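C-di-GMP synthase (Capnocytophaga granulosa, PDB 6WT9) makes the second messenger 3',3'-c-di-GMP from two GTP molecules in a CBASS system that defends bacteria against phage. Local coordinates at residues R238-I250 / N272-S286. Numbering follows the deposited sequence.
Sequences RSSETKGRLKKMI and NAICYNIEKNKYLHS
Ile250 and Asn272 bring their CA atoms to 6.1 Å, and the axes of helices 245-250 and 272-276 pass 9.4 Å apart with 136° between their N-to-C directions, nearer antiparallel than parallel. Between the helices, Cys275 packs against Ile250 and the CB of Met249, and Leu246 CD1 rests on Cys275 CB. Selenomethionine Met249 is bent at its last torsion (chi3 -63°), which lays CE over one face of the Tyr283 ring, 3.6 Å from its centroid. This CH-pi contact is joined by a Met-aromatic one from SE. Arg245 CB meets an edge of the same ring, and Thr242 CG2 approaches CE2 obliquely.

The extended Arg238 chain sets its guanidinium over the Tyr276 face. The two planes stand nearly perpendicular, 88° apart, in a cation-pi contact. Glu241 OE1 forms a salt bridge with Lys280 NZ, very short and of doubtful exact length.

Arg245 NE donates to Ser286 O at 2.7 Å, in the carbonyl plane and on a lone pair. Its NH1 binds Thr242 O at 2.9 Å, on the opposite face of that carbonyl from Arg245 N. Thr242 O belongs to a type I' turn (Thr242 to Arg245) overlapping the Schellman motif ending helix 228-241. Two bonds in the guanidinium plane thus fix the rotation of Arg245 and tie this turn to the chain at Ser286, beside an apolar centre that Leu295 and Ile294 of helix 291-304 extend.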
ATOM      1  N   ARG A 238      -2.650  -6.099 -13.425  1.00 16.13           N
ATOM      2  CA  ARG A 238      -3.018  -7.473 -13.103  1.00 18.97           C
ATOM      3  C   ARG A 238      -4.338  -7.540 -12.348  1.00 24.88           C
ATOM      4  O   ARG A 238      -5.101  -8.497 -12.520  1.00 19.96           O
ATOM      5  CB  ARG A 238      -1.912  -8.139 -12.287  1.00 14.70           C
ATOM      6  CG  ARG A 238      -2.076  -9.646 -12.136  1.00 20.68           C
ATOM      7  CD  ARG A 238      -0.778 -10.281 -11.682  1.00 31.90           C
ATOM      8  NE  ARG A 238      -0.725 -11.706 -11.991  1.00 43.10           N
ATOM      9  CZ  ARG A 238       0.387 -12.430 -11.975  1.00 49.04           C
ATOM     10  NH1 ARG A 238       1.543 -11.858 -11.668  1.00 48.82           N
ATOM     11  NH2 ARG A 238       0.348 -13.723 -12.272  1.00 51.62           N
ATOM     12  N   SER A 239      -4.623  -6.546 -11.506  1.00 19.72           N
ATOM     13  CA  SER A 239      -5.918  -6.501 -10.839  1.00 19.67           C
ATOM     14  C   SER A 239      -7.034  -6.259 -11.844  1.00 20.48           C
ATOM     15  O   SER A 239      -8.133  -6.807 -11.706  1.00 14.37           O
ATOM     16  CB  SER A 239      -5.919  -5.422  -9.759  1.00 18.47           C
ATOM     17  OG  SER A 239      -7.165  -5.398  -9.090  1.00 23.46           O
ATOM     18  N   SER A 240      -6.765  -5.449 -12.870  1.00 21.42           N
ATOM     19  CA  SER A 240      -7.746  -5.248 -13.930  1.00 20.25           C
ATOM     20  C   SER A 240      -7.997  -6.540 -14.699  1.00 19.45           C
ATOM     21  O   SER A 240      -9.139  -6.832 -15.077  1.00 18.90           O
ATOM     22  CB  SER A 240      -7.274  -4.139 -14.872  1.00 19.84           C
ATOM     23  OG  SER A 240      -8.273  -3.808 -15.820  1.00 31.55           O
ATOM     24  N   GLU A 241      -6.943  -7.334 -14.931  1.00 22.07           N
ATOM     25  CA  GLU A 241      -7.108  -8.612 -15.620  1.00 26.31           C
ATOM     26  C   GLU A 241      -7.971  -9.577 -14.819  1.00 29.08           C
ATOM     27  O   GLU A 241      -8.650 -10.433 -15.399  1.00 29.01           O
ATOM     28  CB  GLU A 241      -5.750  -9.260 -15.890  1.00 30.64           C
ATOM     29  CG  GLU A 241      -4.756  -8.396 -16.643  1.00 40.25           C
ATOM     30  CD  GLU A 241      -3.405  -9.072 -16.785  1.00 49.11           C
ATOM     31  OE1 GLU A 241      -3.329 -10.112 -17.474  1.00 53.15           O
ATOM     32  OE2 GLU A 241      -2.420  -8.574 -16.197  1.00 48.44           O
ATOM     33  N   THR A 242      -7.950  -9.467 -13.492  1.00 23.82           N
ATOM     34  CA  THR A 242      -8.675 -10.382 -12.621  1.00 16.76           C
ATOM     35  C   THR A 242      -9.900  -9.730 -11.990  1.00 14.16           C
ATOM     36  O   THR A 242     -10.438 -10.252 -11.010  1.00 15.69           O
ATOM     37  CB  THR A 242      -7.745 -10.925 -11.537  1.00 17.03           C
ATOM     38  OG1 THR A 242      -7.325  -9.855 -10.683  1.00 19.39           O
ATOM     39  CG2 THR A 242      -6.520 -11.564 -12.172  1.00 18.62           C
ATOM     40  N   LYS A 243     -10.346  -8.600 -12.537  1.00 17.34           N
ATOM     41  CA  LYS A 243     -11.542  -7.898 -12.068  1.00 21.78           C
ATOM     42  C   LYS A 243     -11.463  -7.589 -10.573  1.00 20.72           C
ATOM     43  O   LYS A 243     -12.410  -7.808  -9.814  1.00 18.69           O
ATOM     44  CB  LYS A 243     -12.809  -8.691 -12.397  1.00 24.25           C
ATOM     45  CG  LYS A 243     -13.092  -8.845 -13.886  1.00 31.07           C
ATOM     46  CD  LYS A 243     -12.512 -10.138 -14.440  1.00 42.12           C
ATOM     47  CE  LYS A 243     -13.002 -10.400 -15.855  1.00 48.53           C
ATOM     48  NZ  LYS A 243     -12.528 -11.715 -16.365  1.00 56.70           N
ATOM     49  N   GLY A 244     -10.313  -7.069 -10.152  1.00 18.33           N
ATOM     50  CA  GLY A 244     -10.127  -6.610  -8.793  1.00 16.23           C
ATOM     51  C   GLY A 244      -9.708  -7.663  -7.791  1.00  9.68           C
ATOM     52  O   GLY A 244      -9.534  -7.331  -6.612  1.00  7.89           O
ATOM     53  N   ARG A 245      -9.524  -8.914  -8.216  1.00 13.74           N
ATOM     54  CA  ARG A 245      -9.246  -9.984  -7.259  1.00 15.90           C
ATOM     55  C   ARG A 245      -7.866  -9.848  -6.624  1.00 11.91           C
ATOM     56  O   ARG A 245      -7.695 -10.186  -5.446  1.00 14.47           O
ATOM     57  CB  ARG A 245      -9.388 -11.345  -7.940  1.00 12.76           C
ATOM     58  CG  ARG A 245     -10.831 -11.744  -8.221  1.00 18.91           C
ATOM     59  CD  ARG A 245     -10.895 -12.920  -9.181  1.00 25.75           C
ATOM     60  NE  ARG A 245     -12.255 -13.414  -9.372  1.00 26.41           N
ATOM     61  CZ  ARG A 245     -13.098 -12.946 -10.286  1.00 24.69           C
ATOM     62  NH1 ARG A 245     -12.723 -11.967 -11.098  1.00 25.20           N
ATOM     63  NH2 ARG A 245     -14.316 -13.457 -10.388  1.00 22.12           N
ATOM     64  N   LEU A 246      -6.875  -9.365  -7.377  1.00  8.92           N
ATOM     65  CA  LEU A 246      -5.543  -9.184  -6.806  1.00  9.93           C
ATOM     66  C   LEU A 246      -5.565  -8.191  -5.650  1.00 10.13           C
ATOM     67  O   LEU A 246      -4.899  -8.400  -4.628  1.00 12.04           O
ATOM     68  CB  LEU A 246      -4.564  -8.721  -7.887  1.00 11.60           C
ATOM     69  CG  LEU A 246      -3.172  -8.326  -7.379  1.00 12.16           C
ATOM     70  CD1 LEU A 246      -2.460  -9.524  -6.763  1.00 10.55           C
ATOM     71  CD2 LEU A 246      -2.335  -7.711  -8.486  1.00 11.09           C
ATOM     72  N   LYS A 247      -6.329  -7.106  -5.787  1.00 10.87           N
ATOM     73  CA  LYS A 247      -6.375  -6.108  -4.724  1.00  4.54           C
ATOM     74  C   LYS A 247      -7.147  -6.611  -3.513  1.00  8.72           C
ATOM     75  O   LYS A 247      -6.812  -6.250  -2.379  1.00 13.15           O
ATOM     76  CB  LYS A 247      -6.979  -4.807  -5.248  1.00  7.29           C
ATOM     77  CG  LYS A 247      -6.138  -4.137  -6.326  1.00 12.75           C
ATOM     78  CD  LYS A 247      -6.759  -2.831  -6.791  1.00 17.12           C
ATOM     79  CE  LYS A 247      -5.988  -2.248  -7.962  1.00 17.04           C
ATOM     80  NZ  LYS A 247      -6.528  -0.922  -8.367  1.00 10.94           N
ATOM     81  N   LYS A 248      -8.175  -7.438  -3.724  1.00  5.68           N
ATOM     82  CA  LYS A 248      -8.875  -8.042  -2.593  1.00  9.67           C
ATOM     83  C   LYS A 248      -7.917  -8.854  -1.731  1.00 11.37           C
ATOM     84  O   LYS A 248      -7.931  -8.751  -0.499  1.00 13.76           O
ATOM     85  CB  LYS A 248     -10.027  -8.920  -3.085  1.00  3.78           C
ATOM     86  CG  LYS A 248     -11.312  -8.169  -3.394  1.00  6.48           C
ATOM     87  CD  LYS A 248     -12.448  -9.136  -3.689  1.00 14.47           C
ATOM     88  CE  LYS A 248     -13.737  -8.398  -4.002  1.00 21.61           C
ATOM     89  NZ  LYS A 248     -13.601  -7.546  -5.213  1.00 25.47           N
HETATM   90  N   MSE A 249      -7.075  -9.666  -2.363  1.00  7.52           N
HETATM   91  CA  MSE A 249      -6.111 -10.482  -1.639  1.00 10.42           C
HETATM   92  C   MSE A 249      -5.095  -9.621  -0.897  1.00 11.91           C
HETATM   93  O   MSE A 249      -4.756  -9.904   0.252  1.00 12.64           O
HETATM   94  CB  MSE A 249      -5.393 -11.437  -2.595  1.00 11.64           C
HETATM   95  CG  MSE A 249      -6.264 -12.570  -3.107  1.00 17.92           C
HETATM   96 SE   MSE A 249      -5.250 -13.913  -4.100  0.59 15.88          SE
HETATM   97  CE  MSE A 249      -4.650 -12.797  -5.576  1.00  2.51           C
ATOM     98  N   ILE A 250      -4.615  -8.567  -1.562  1.00 13.84           N
ATOM     99  CA  ILE A 250      -3.632  -7.677  -0.945  1.00 12.24           C
ATOM    100  C   ILE A 250      -4.223  -7.005   0.288  1.00  9.97           C
ATOM    101  O   ILE A 250      -3.646  -7.057   1.382  1.00  6.72           O
ATOM    102  CB  ILE A 250      -3.128  -6.640  -1.966  1.00  8.64           C
ATOM    103  CG1 ILE A 250      -2.268  -7.312  -3.038  1.00 11.12           C
ATOM    104  CG2 ILE A 250      -2.351  -5.534  -1.267  1.00  4.99           C
ATOM    105  CD1 ILE A 250      -1.754  -6.353  -4.106  1.00  6.43           C
ATOM    106  N   ASN A 272       2.411  -7.028  -1.394  1.00  8.70           N
ATOM    107  CA  ASN A 272       2.130  -6.875  -2.820  1.00 13.73           C
ATOM    108  C   ASN A 272       2.824  -7.962  -3.633  1.00 17.02           C
ATOM    109  O   ASN A 272       2.204  -8.603  -4.489  1.00 14.91           O
ATOM    110  CB  ASN A 272       2.573  -5.493  -3.306  1.00 14.22           C
ATOM    111  CG  ASN A 272       1.779  -4.367  -2.681  1.00 14.02           C
ATOM    112  OD1 ASN A 272       0.689  -4.576  -2.153  1.00 20.85           O
ATOM    113  ND2 ASN A 272       2.323  -3.158  -2.743  1.00 15.49           N
ATOM    114  N   ALA A 273       4.113  -8.186  -3.369  1.00 13.88           N
ATOM    115  CA  ALA A 273       4.878  -9.149  -4.155  1.00 11.84           C
ATOM    116  C   ALA A 273       4.354 -10.566  -3.966  1.00 14.06           C
ATOM    117  O   ALA A 273       4.328 -11.358  -4.917  1.00 15.74           O
ATOM    118  CB  ALA A 273       6.357  -9.072  -3.779  1.00  6.29           C
ATOM    119  N   ILE A 274       3.940 -10.907  -2.743  1.00  9.50           N
ATOM    120  CA  ILE A 274       3.441 -12.253  -2.471  1.00 13.51           C
ATOM    121  C   ILE A 274       2.177 -12.523  -3.281  1.00 11.97           C
ATOM    122  O   ILE A 274       2.033 -13.578  -3.911  1.00 15.22           O
ATOM    123  CB  ILE A 274       3.199 -12.440  -0.962  1.00 15.09           C
ATOM    124  CG1 ILE A 274       4.526 -12.439  -0.206  1.00 16.02           C
ATOM    125  CG2 ILE A 274       2.428 -13.723  -0.694  1.00 13.74           C
ATOM    126  CD1 ILE A 274       4.378 -12.566   1.291  1.00 18.65           C
ATOM    127  N   CYS A 275       1.246 -11.567  -3.284  1.00 12.90           N
ATOM    128  CA  CYS A 275       0.003 -11.749  -4.026  1.00  9.80           C
ATOM    129  C   CYS A 275       0.236 -11.660  -5.528  1.00 10.96           C
ATOM    130  O   CYS A 275      -0.347 -12.432  -6.299  1.00 12.12           O
ATOM    131  CB  CYS A 275      -1.027 -10.713  -3.576  1.00  9.13           C
ATOM    132  SG  CYS A 275      -1.473 -10.835  -1.830  1.00 12.18           S
ATOM    133  N   TYR A 276       1.088 -10.726  -5.960  1.00 12.78           N
ATOM    134  CA  TYR A 276       1.406 -10.584  -7.376  1.00  9.91           C
ATOM    135  C   TYR A 276       2.077 -11.826  -7.943  1.00 10.12           C
ATOM    136  O   TYR A 276       2.006 -12.059  -9.154  1.00 11.73           O
ATOM    137  CB  TYR A 276       2.303  -9.358  -7.581  1.00 10.94           C
ATOM    138  CG  TYR A 276       2.553  -8.992  -9.026  1.00 11.37           C
ATOM    139  CD1 TYR A 276       1.603  -8.291  -9.758  1.00  9.62           C
ATOM    140  CD2 TYR A 276       3.747  -9.331  -9.655  1.00 10.99           C
ATOM    141  CE1 TYR A 276       1.826  -7.946 -11.076  1.00 17.03           C
ATOM    142  CE2 TYR A 276       3.981  -8.990 -10.974  1.00 16.15           C
ATOM    143  CZ  TYR A 276       3.016  -8.297 -11.680  1.00 19.42           C
ATOM    144  OH  TYR A 276       3.241  -7.952 -12.995  1.00 17.53           O
ATOM    145  N   ASN A 277       2.722 -12.630  -7.095  1.00  9.17           N
ATOM    146  CA  ASN A 277       3.378 -13.846  -7.557  1.00 12.95           C
ATOM    147  C   ASN A 277       2.388 -14.958  -7.885  1.00 15.53           C
ATOM    148  O   ASN A 277       2.736 -15.876  -8.636  1.00 15.12           O
ATOM    149  CB  ASN A 277       4.376 -14.326  -6.501  1.00 14.87           C
ATOM    150  CG  ASN A 277       5.097 -15.595  -6.910  1.00 16.55           C
ATOM    151  OD1 ASN A 277       4.672 -16.697  -6.568  1.00 20.05           O
ATOM    152  ND2 ASN A 277       6.196 -15.448  -7.643  1.00  9.89           N
ATOM    153  N   ILE A 278       1.167 -14.897  -7.352  1.00 12.24           N
ATOM    154  CA  ILE A 278       0.182 -15.941  -7.608  1.00 11.85           C
ATOM    155  C   ILE A 278      -0.232 -15.907  -9.073  1.00 14.00           C
ATOM    156  O   ILE A 278      -0.580 -14.849  -9.614  1.00 11.32           O
ATOM    157  CB  ILE A 278      -1.035 -15.774  -6.686  1.00 14.00           C
ATOM    158  CG1 ILE A 278      -0.601 -15.799  -5.220  1.00 14.60           C
ATOM    159  CG2 ILE A 278      -2.067 -16.862  -6.970  1.00 12.97           C
ATOM    160  CD1 ILE A 278      -1.722 -15.497  -4.247  1.00 13.11           C
ATOM    161  N   GLU A 279      -0.204 -17.071  -9.719  1.00 15.58           N
ATOM    162  CA  GLU A 279      -0.570 -17.156 -11.126  1.00 20.59           C
ATOM    163  C   GLU A 279      -2.045 -16.824 -11.321  1.00 18.68           C
ATOM    164  O   GLU A 279      -2.898 -17.220 -10.522  1.00 19.42           O
ATOM    165  CB  GLU A 279      -0.262 -18.552 -11.669  1.00 29.08           C
ATOM    166  CG  GLU A 279       1.220 -18.900 -11.650  1.00 39.60           C
ATOM    167  CD  GLU A 279       1.503 -20.306 -12.151  1.00 51.44           C
ATOM    168  OE1 GLU A 279       0.542 -21.023 -12.498  1.00 57.19           O
ATOM    169  OE2 GLU A 279       2.690 -20.693 -12.197  1.00 55.92           O
ATOM    170  N   LYS A 280      -2.337 -16.087 -12.396  1.00 21.23           N
ATOM    171  CA  LYS A 280      -3.698 -15.618 -12.639  1.00 23.42           C
ATOM    172  C   LYS A 280      -4.677 -16.776 -12.775  1.00 24.55           C
ATOM    173  O   LYS A 280      -5.807 -16.704 -12.279  1.00 25.51           O
ATOM    174  CB  LYS A 280      -3.736 -14.752 -13.897  1.00 29.41           C
ATOM    175  CG  LYS A 280      -2.962 -13.452 -13.802  1.00 42.53           C
ATOM    176  CD  LYS A 280      -2.642 -12.921 -15.189  1.00 50.77           C
ATOM    177  CE  LYS A 280      -3.864 -12.969 -16.094  1.00 58.42           C
ATOM    178  NZ  LYS A 280      -3.538 -12.579 -17.494  1.00 62.78           N
ATOM    179  N   ASN A 281      -4.263 -17.854 -13.447  1.00 18.86           N
ATOM    180  CA  ASN A 281      -5.161 -18.971 -13.717  1.00 28.97           C
ATOM    181  C   ASN A 281      -5.608 -19.701 -12.459  1.00 29.22           C
ATOM    182  O   ASN A 281      -6.527 -20.523 -12.538  1.00 31.74           O
ATOM    183  CB  ASN A 281      -4.497 -19.962 -14.675  1.00 35.03           C
ATOM    184  CG  ASN A 281      -3.198 -20.520 -14.131  1.00 43.63           C
ATOM    185  OD1 ASN A 281      -3.194 -21.478 -13.356  1.00 46.48           O
ATOM    186  ND2 ASN A 281      -2.084 -19.921 -14.534  1.00 46.32           N
ATOM    187  N   LYS A 282      -4.993 -19.431 -11.308  1.00 29.05           N
ATOM    188  CA  LYS A 282      -5.409 -20.090 -10.077  1.00 25.43           C
ATOM    189  C   LYS A 282      -6.593 -19.407  -9.407  1.00 22.00           C
ATOM    190  O   LYS A 282      -7.304 -20.057  -8.634  1.00 24.00           O
ATOM    191  CB  LYS A 282      -4.237 -20.166  -9.097  1.00 25.55           C
ATOM    192  CG  LYS A 282      -3.130 -21.112  -9.523  1.00 32.37           C
ATOM    193  CD  LYS A 282      -2.129 -21.307  -8.400  1.00 37.17           C
ATOM    194  CE  LYS A 282      -1.084 -22.348  -8.764  1.00 42.13           C
ATOM    195  NZ  LYS A 282      -0.259 -21.927  -9.929  1.00 42.39           N
ATOM    196  N   TYR A 283      -6.826 -18.120  -9.682  1.00 16.05           N
ATOM    197  CA  TYR A 283      -7.930 -17.415  -9.040  1.00 18.67           C
ATOM    198  C   TYR A 283      -8.746 -16.585 -10.027  1.00 20.86           C
ATOM    199  O   TYR A 283      -9.437 -15.651  -9.606  1.00 19.39           O
ATOM    200  CB  TYR A 283      -7.421 -16.514  -7.900  1.00 14.25           C
ATOM    201  CG  TYR A 283      -6.485 -15.397  -8.317  1.00 10.32           C
ATOM    202  CD1 TYR A 283      -5.124 -15.627  -8.487  1.00 10.88           C
ATOM    203  CD2 TYR A 283      -6.960 -14.105  -8.512  1.00 10.83           C
ATOM    204  CE1 TYR A 283      -4.265 -14.602  -8.859  1.00 14.20           C
ATOM    205  CE2 TYR A 283      -6.110 -13.077  -8.883  1.00 11.88           C
ATOM    206  CZ  TYR A 283      -4.765 -13.331  -9.054  1.00 14.89           C
ATOM    207  OH  TYR A 283      -3.917 -12.312  -9.423  1.00 14.89           O
ATOM    208  N   LEU A 284      -8.700 -16.920 -11.321  1.00 28.38           N
ATOM    209  CA  LEU A 284      -9.361 -16.113 -12.346  1.00 27.17           C
ATOM    210  C   LEU A 284     -10.848 -15.950 -12.054  1.00 21.71           C
ATOM    211  O   LEU A 284     -11.388 -14.841 -12.129  1.00 22.20           O
ATOM    212  CB  LEU A 284      -9.147 -16.753 -13.721  1.00 34.44           C
ATOM    213  CG  LEU A 284      -9.064 -15.885 -14.983  1.00 39.76           C
ATOM    214  CD1 LEU A 284      -8.803 -16.766 -16.195  1.00 40.44           C
ATOM    215  CD2 LEU A 284     -10.306 -15.030 -15.208  1.00 40.92           C
ATOM    216  N   HIS A 285     -11.527 -17.047 -11.714  1.00 21.64           N
ATOM    217  CA  HIS A 285     -12.973 -17.043 -11.527  1.00 15.18           C
ATOM    218  C   HIS A 285     -13.381 -17.220 -10.070  1.00 16.95           C
ATOM    219  O   HIS A 285     -14.561 -17.460  -9.793  1.00 25.88           O
ATOM    220  CB  HIS A 285     -13.615 -18.137 -12.384  1.00 16.94           C
ATOM    221  CG  HIS A 285     -13.154 -18.134 -13.808  1.00 22.87           C
ATOM    222  ND1 HIS A 285     -13.300 -17.043 -14.638  1.00 22.02           N
ATOM    223  CD2 HIS A 285     -12.549 -19.092 -14.551  1.00 24.45           C
ATOM    224  CE1 HIS A 285     -12.804 -17.327 -15.829  1.00 23.08           C
ATOM    225  NE2 HIS A 285     -12.342 -18.564 -15.802  1.00 23.50           N
ATOM    226  N   SER A 286     -12.443 -17.098  -9.137  1.00 12.98           N
ATOM    227  CA  SER A 286     -12.745 -17.337  -7.733  1.00 13.95           C
ATOM    228  C   SER A 286     -13.565 -16.193  -7.150  1.00 17.91           C
ATOM    229  O   SER A 286     -13.347 -15.023  -7.473  1.00 18.91           O
ATOM    230  CB  SER A 286     -11.449 -17.506  -6.943  1.00 16.47           C
ATOM    231  OG  SER A 286     -10.637 -18.513  -7.518  1.00 23.96           O
TER